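Local coordinates for deoxyuridine 5'-triphosphate nucleotidohydrolase (Entamoeba histolytica, PDB 3LQW), which probably hydrolyses dUTP to dUMP and diphosphate with magnesium as cofactor, supplying the precursor of thymidine nucleotides and keeping uracil out of DNA, at residues 37-42 with 49-54; 80-85 with 130-135. All blocks are in the same frame, centred on the assembly; numbering follows the deposited sequence. Where two conformers were deposited one is given.

Contact 1: 37-42 with 49-54; sequences VPTRGS and DLYSNT
Thr39 and Asp49 form one antiparallel hydrogen-bonded pair, their CA atoms 5.2 Å apart, and the two bonds between them are unequal. Asp49 N reaches Thr39 O at 2.7 Å, while Thr39 N to Asp49 O is longer, 3.3 Å, and bent to 149° at the hydrogen. The same Asp49 O is also approached by Pro38, whose CA lies 3.1 Å from it.

On the side of the pair that carries the Thr39 and Asp49 side chains, Thr39 OG1 hydrogen-bonds Tyr51 OH at 2.6 Å, either group being able to donate. OG1 comes from the edge of the Tyr51 ring and in its plane, and the two side chains cross at about a right angle. A chi1 of 54° turns Thr39 OG1 toward both Tyr51 and a water; that water is hydrogen-bonded to OG1, in a direction left open, and donates to Asp49 OD2. A second water accepts from Gly41 N and gives a weak bond to the same OD2, so the carboxylate is tied to the facing segment through solvent. Tyr51 OH has a further, weak bond with Arg128. Away from these polar groups, Pro38 CG packs on Leu50 CD2 at 3.7 Å, and the proline ring continues onto Val28 and Val70. Across the subunit boundary, Arg40 NH2 bonds Cys140 O of a neighbouring subunit. The arrangement is a short beta hairpin, strands 39-40 and 47-51, the outermost pair of its sheet within the chain, in the trimeric dUTPase fold.

Contact 2: 80-85 with 130-135; sequences GRIAPR and AQLIIE
The Arg81 guanidinium receives Glu135 at its edge: NE donates to OE2 at 2.9 Å in a salt bridge, the acceptor lying in the guanidinium plane. The carboxylate is turned 52° from that plane and is met from above its own. Both residues stand on adjacent antiparallel strands of the dUTPase beta fold, 78-83 and 128-136, whose short segments run at 147°. The Ile133 side chain lies alongside that of Arg81, pointing the same way, and its CD1 approaches the guanidinium obliquely. Tyr79 OH of a neighbouring subunit bonds both Arg81 NH2 and Glu135 OE2, and Ala98 O of that subunit also accepts from NH2. Around the centre of the trimer Arg81 packs on its two counterparts, and Glu135 OE1 lies close to the OE1 of both other Glu135 copies, a crowding of like charge that may raise their proton affinity.

Arg81 pairs with Ile133 and Ala83 with Gln131 through two backbone bonds each, all four of 2.8 to 2.9 Å and nearly straight. Between them Ile82 and Leu132 form a non-hydrogen-bonded pair, closed by CA-H...O contacts from Ile82 to Gln131 O and from Leu132 to Arg81 O.

Arg81, Ala83, Gln131 and Ile133 share the side facing a neighbouring subunit, where Ile133 and Gln131 pack on its Val100. On the other side Ile82 CD1 touches Leu132 CD1 at 3.7 Å. Leu132, its CG swung away from the backbone N (chi1 -173°), places CD1 against Gly80, 3.7 Å from its CA, on the face where that residue has no side chain.

Overall arrangement
Both contacts belong to one antiparallel sheet, with strand 128-136 between strands 47-51 and 78-83. Contact 1 joins the outermost pair of that sheet within the chain and is partly buried; contact 2 is near the chain centre and largely buried, with about twice the buried surface (556 against 267 Å²). They meet where Leu50 N probably bonds Ala130 O and Leu50 CD1 packs on Ile82 CD1. Contact 1 has a single paired step, reinforced by hydroxyls and water around a carboxylate. Contact 2 has continuous backbone pairing, an aliphatic side and a salt bridge buried at the subunit junction. The second subunit touches both contacts; the third also comes within reach of contact 2, at Arg81 and Glu135.

Contact 1: 37-42 with 49-54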
# COMPACT_ATOMS: atom_id res chain seq x y z
N VAL A 37 21.43 0.88 9.99
CA VAL A 37 21.19 1.10 8.57
C VAL A 37 20.22 0.02 8.05
O VAL A 37 20.44 -1.16 8.26
CB VAL A 37 22.51 1.09 7.74
CG1 VAL A 37 22.24 1.25 6.28
CG2 VAL A 37 23.45 2.18 8.21
N PRO A 38 19.15 0.44 7.37
CA PRO A 38 18.23 -0.53 6.77
C PRO A 38 18.93 -1.52 5.88
O PRO A 38 19.91 -1.16 5.18
CB PRO A 38 17.24 0.35 6.01
CG PRO A 38 17.18 1.59 6.86
CD PRO A 38 18.63 1.81 7.27
N THR A 39 18.43 -2.75 5.87
CA THR A 39 19.08 -3.86 5.18
C THR A 39 18.16 -4.58 4.22
O THR A 39 16.98 -4.80 4.50
CB THR A 39 19.58 -4.94 6.21
OG1 THR A 39 18.48 -5.33 7.06
CG2 THR A 39 20.67 -4.38 7.07
N ARG A 40 18.69 -5.02 3.08
CA ARG A 40 17.92 -5.87 2.19
C ARG A 40 18.15 -7.35 2.60
O ARG A 40 19.29 -7.76 2.74
CB ARG A 40 18.33 -5.57 0.75
CG ARG A 40 17.21 -5.70 -0.24
CD ARG A 40 17.66 -5.44 -1.65
NE ARG A 40 17.67 -4.03 -2.07
CZ ARG A 40 16.58 -3.33 -2.40
NH1 ARG A 40 15.38 -3.88 -2.30
NH2 ARG A 40 16.69 -2.09 -2.84
N GLY A 41 17.06 -8.09 2.83
CA GLY A 41 17.10 -9.39 3.53
C GLY A 41 17.42 -10.62 2.69
O GLY A 41 17.92 -11.63 3.22
N SER A 42 17.08 -10.58 1.41
CA SER A 42 17.41 -11.67 0.47
C SER A 42 17.75 -10.99 -0.84
O SER A 42 17.52 -9.77 -0.99
CB SER A 42 16.27 -12.69 0.31
OG SER A 42 15.10 -12.13 -0.29
N ASP A 49 14.55 -3.79 5.26
CA ASP A 49 14.06 -3.82 6.62
C ASP A 49 14.40 -2.52 7.35
O ASP A 49 15.53 -2.05 7.27
CB ASP A 49 14.64 -5.03 7.37
CG ASP A 49 14.08 -6.37 6.80
OD1 ASP A 49 12.86 -6.42 6.57
OD2 ASP A 49 14.85 -7.29 6.59
N LEU A 50 13.40 -1.96 8.04
CA LEU A 50 13.52 -0.79 8.88
C LEU A 50 13.52 -1.23 10.34
O LEU A 50 12.71 -2.07 10.75
CB LEU A 50 12.36 0.18 8.67
CG LEU A 50 12.26 0.80 7.28
CD1 LEU A 50 10.94 1.57 7.14
CD2 LEU A 50 13.45 1.64 6.93
N TYR A 51 14.43 -0.67 11.13
CA TYR A 51 14.64 -1.06 12.53
C TYR A 51 14.21 0.06 13.46
O TYR A 51 14.46 1.22 13.19
CB TYR A 51 16.15 -1.33 12.77
CG TYR A 51 16.71 -2.47 11.94
CD1 TYR A 51 17.13 -2.25 10.64
CD2 TYR A 51 16.86 -3.73 12.46
CE1 TYR A 51 17.63 -3.29 9.88
CE2 TYR A 51 17.38 -4.78 11.72
CZ TYR A 51 17.76 -4.56 10.41
OH TYR A 51 18.29 -5.59 9.67
N SER A 52 13.57 -0.30 14.57
CA SER A 52 13.25 0.67 15.60
C SER A 52 14.51 1.16 16.33
O SER A 52 15.31 0.32 16.72
CB SER A 52 12.29 0.06 16.63
OG SER A 52 11.98 1.04 17.59
N ASN A 53 14.57 2.46 16.57
CA ASN A 53 15.66 3.00 17.41
C ASN A 53 15.27 3.10 18.87
O ASN A 53 16.08 3.57 19.66
CB ASN A 53 16.14 4.35 16.87
CG ASN A 53 17.41 4.82 17.52
OD1 ASN A 53 18.45 4.13 17.49
ND2 ASN A 53 17.35 6.00 18.08
N THR A 54 14.07 2.67 19.26
CA THR A 54 13.59 2.78 20.64
C THR A 54 12.74 1.57 21.05
O THR A 54 12.19 0.85 20.23
CB THR A 54 12.75 4.06 20.86
OG1 THR A 54 11.45 3.89 20.29
CG2 THR A 54 13.40 5.33 20.30
O HOH W 1 17.32 -7.51 6.33
O HOH W 2 14.45 -7.31 3.45

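Contact 2: 80-85 with 130-135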
# COMPACT_ATOMS: atom_id res chain seq x y z
N GLY A 80 9.96 5.79 -1.60
CA GLY A 80 10.02 4.71 -0.63
C GLY A 80 8.63 4.50 -0.04
O GLY A 80 8.09 5.39 0.60
N ARG A 81 8.09 3.32 -0.24
CA ARG A 81 6.82 2.96 0.37
C ARG A 81 7.07 2.16 1.61
O ARG A 81 7.79 1.17 1.61
CB ARG A 81 5.98 2.12 -0.58
CG ARG A 81 4.55 1.85 -0.03
CD ARG A 81 3.69 1.07 -0.95
NE ARG A 81 4.10 -0.34 -1.08
CZ ARG A 81 3.67 -1.31 -0.28
NH1 ARG A 81 2.92 -1.04 0.79
NH2 ARG A 81 3.96 -2.58 -0.55
N ILE A 82 6.41 2.58 2.68
CA ILE A 82 6.44 1.86 3.92
C ILE A 82 5.43 0.71 3.85
O ILE A 82 4.25 0.93 3.52
CB ILE A 82 5.94 2.78 5.02
CG1 ILE A 82 6.78 4.06 5.05
CG2 ILE A 82 5.81 2.02 6.28
CD1 ILE A 82 8.12 3.77 5.18
N ALA A 83 5.91 -0.50 4.09
CA ALA A 83 5.08 -1.72 4.04
C ALA A 83 5.17 -2.49 5.33
O ALA A 83 6.17 -2.44 6.05
CB ALA A 83 5.49 -2.61 2.87
N PRO A 84 4.12 -3.26 5.69
CA PRO A 84 4.14 -4.04 6.91
C PRO A 84 4.99 -5.29 6.78
O PRO A 84 5.05 -5.91 5.72
CB PRO A 84 2.65 -4.41 7.12
CG PRO A 84 1.96 -4.03 5.90
CD PRO A 84 2.85 -3.41 4.96
N ARG A 85 5.60 -5.69 7.88
CA ARG A 85 6.20 -7.02 7.96
C ARG A 85 5.11 -8.06 8.17
O ARG A 85 4.23 -7.92 9.03
CB ARG A 85 7.16 -7.07 9.12
CG ARG A 85 8.32 -6.18 9.00
CD ARG A 85 9.32 -6.46 10.13
NE ARG A 85 9.84 -7.84 10.04
CZ ARG A 85 10.06 -8.63 11.10
NH1 ARG A 85 9.85 -8.21 12.33
NH2 ARG A 85 10.50 -9.86 10.90
N ALA A 130 9.08 -2.77 10.01
CA ALA A 130 8.42 -2.44 8.76
C ALA A 130 9.46 -2.69 7.67
O ALA A 130 10.63 -2.99 7.96
CB ALA A 130 7.92 -0.99 8.72
N GLN A 131 9.05 -2.51 6.42
CA GLN A 131 9.93 -2.59 5.26
C GLN A 131 9.75 -1.33 4.43
O GLN A 131 8.67 -0.71 4.44
CB GLN A 131 9.53 -3.72 4.34
CG GLN A 131 9.57 -5.13 4.81
CD GLN A 131 8.87 -5.98 3.72
OE1 GLN A 131 7.82 -6.59 3.95
NE2 GLN A 131 9.38 -5.90 2.49
N LEU A 132 10.79 -0.93 3.73
CA LEU A 132 10.78 0.17 2.76
C LEU A 132 10.97 -0.45 1.39
O LEU A 132 11.97 -1.13 1.15
CB LEU A 132 11.92 1.18 3.08
CG LEU A 132 11.96 2.46 2.27
CD1 LEU A 132 10.86 3.31 2.67
CD2 LEU A 132 13.33 3.16 2.47
N ILE A 133 10.05 -0.16 0.48
CA ILE A 133 10.15 -0.66 -0.88
C ILE A 133 10.42 0.51 -1.80
O ILE A 133 9.76 1.55 -1.73
CB ILE A 133 8.89 -1.38 -1.35
CG1 ILE A 133 8.60 -2.59 -0.49
CG2 ILE A 133 9.03 -1.75 -2.83
CD1 ILE A 133 7.22 -3.12 -0.63
N ILE A 134 11.42 0.37 -2.66
CA ILE A 134 11.79 1.45 -3.58
C ILE A 134 11.03 1.25 -4.90
O ILE A 134 11.37 0.44 -5.76
CB ILE A 134 13.30 1.54 -3.81
CG1 ILE A 134 14.04 1.58 -2.45
CG2 ILE A 134 13.62 2.75 -4.68
CD1 ILE A 134 13.62 2.67 -1.49
N GLU A 135 9.88 1.93 -4.97
CA GLU A 135 8.89 1.79 -6.05
C GLU A 135 9.17 2.78 -7.18
O GLU A 135 9.43 3.95 -6.92
CB GLU A 135 7.49 2.15 -5.50
CG GLU A 135 6.95 1.46 -4.24
CD GLU A 135 6.14 0.18 -4.48
OE1 GLU A 135 5.82 -0.11 -5.65
OE2 GLU A 135 5.82 -0.48 -3.45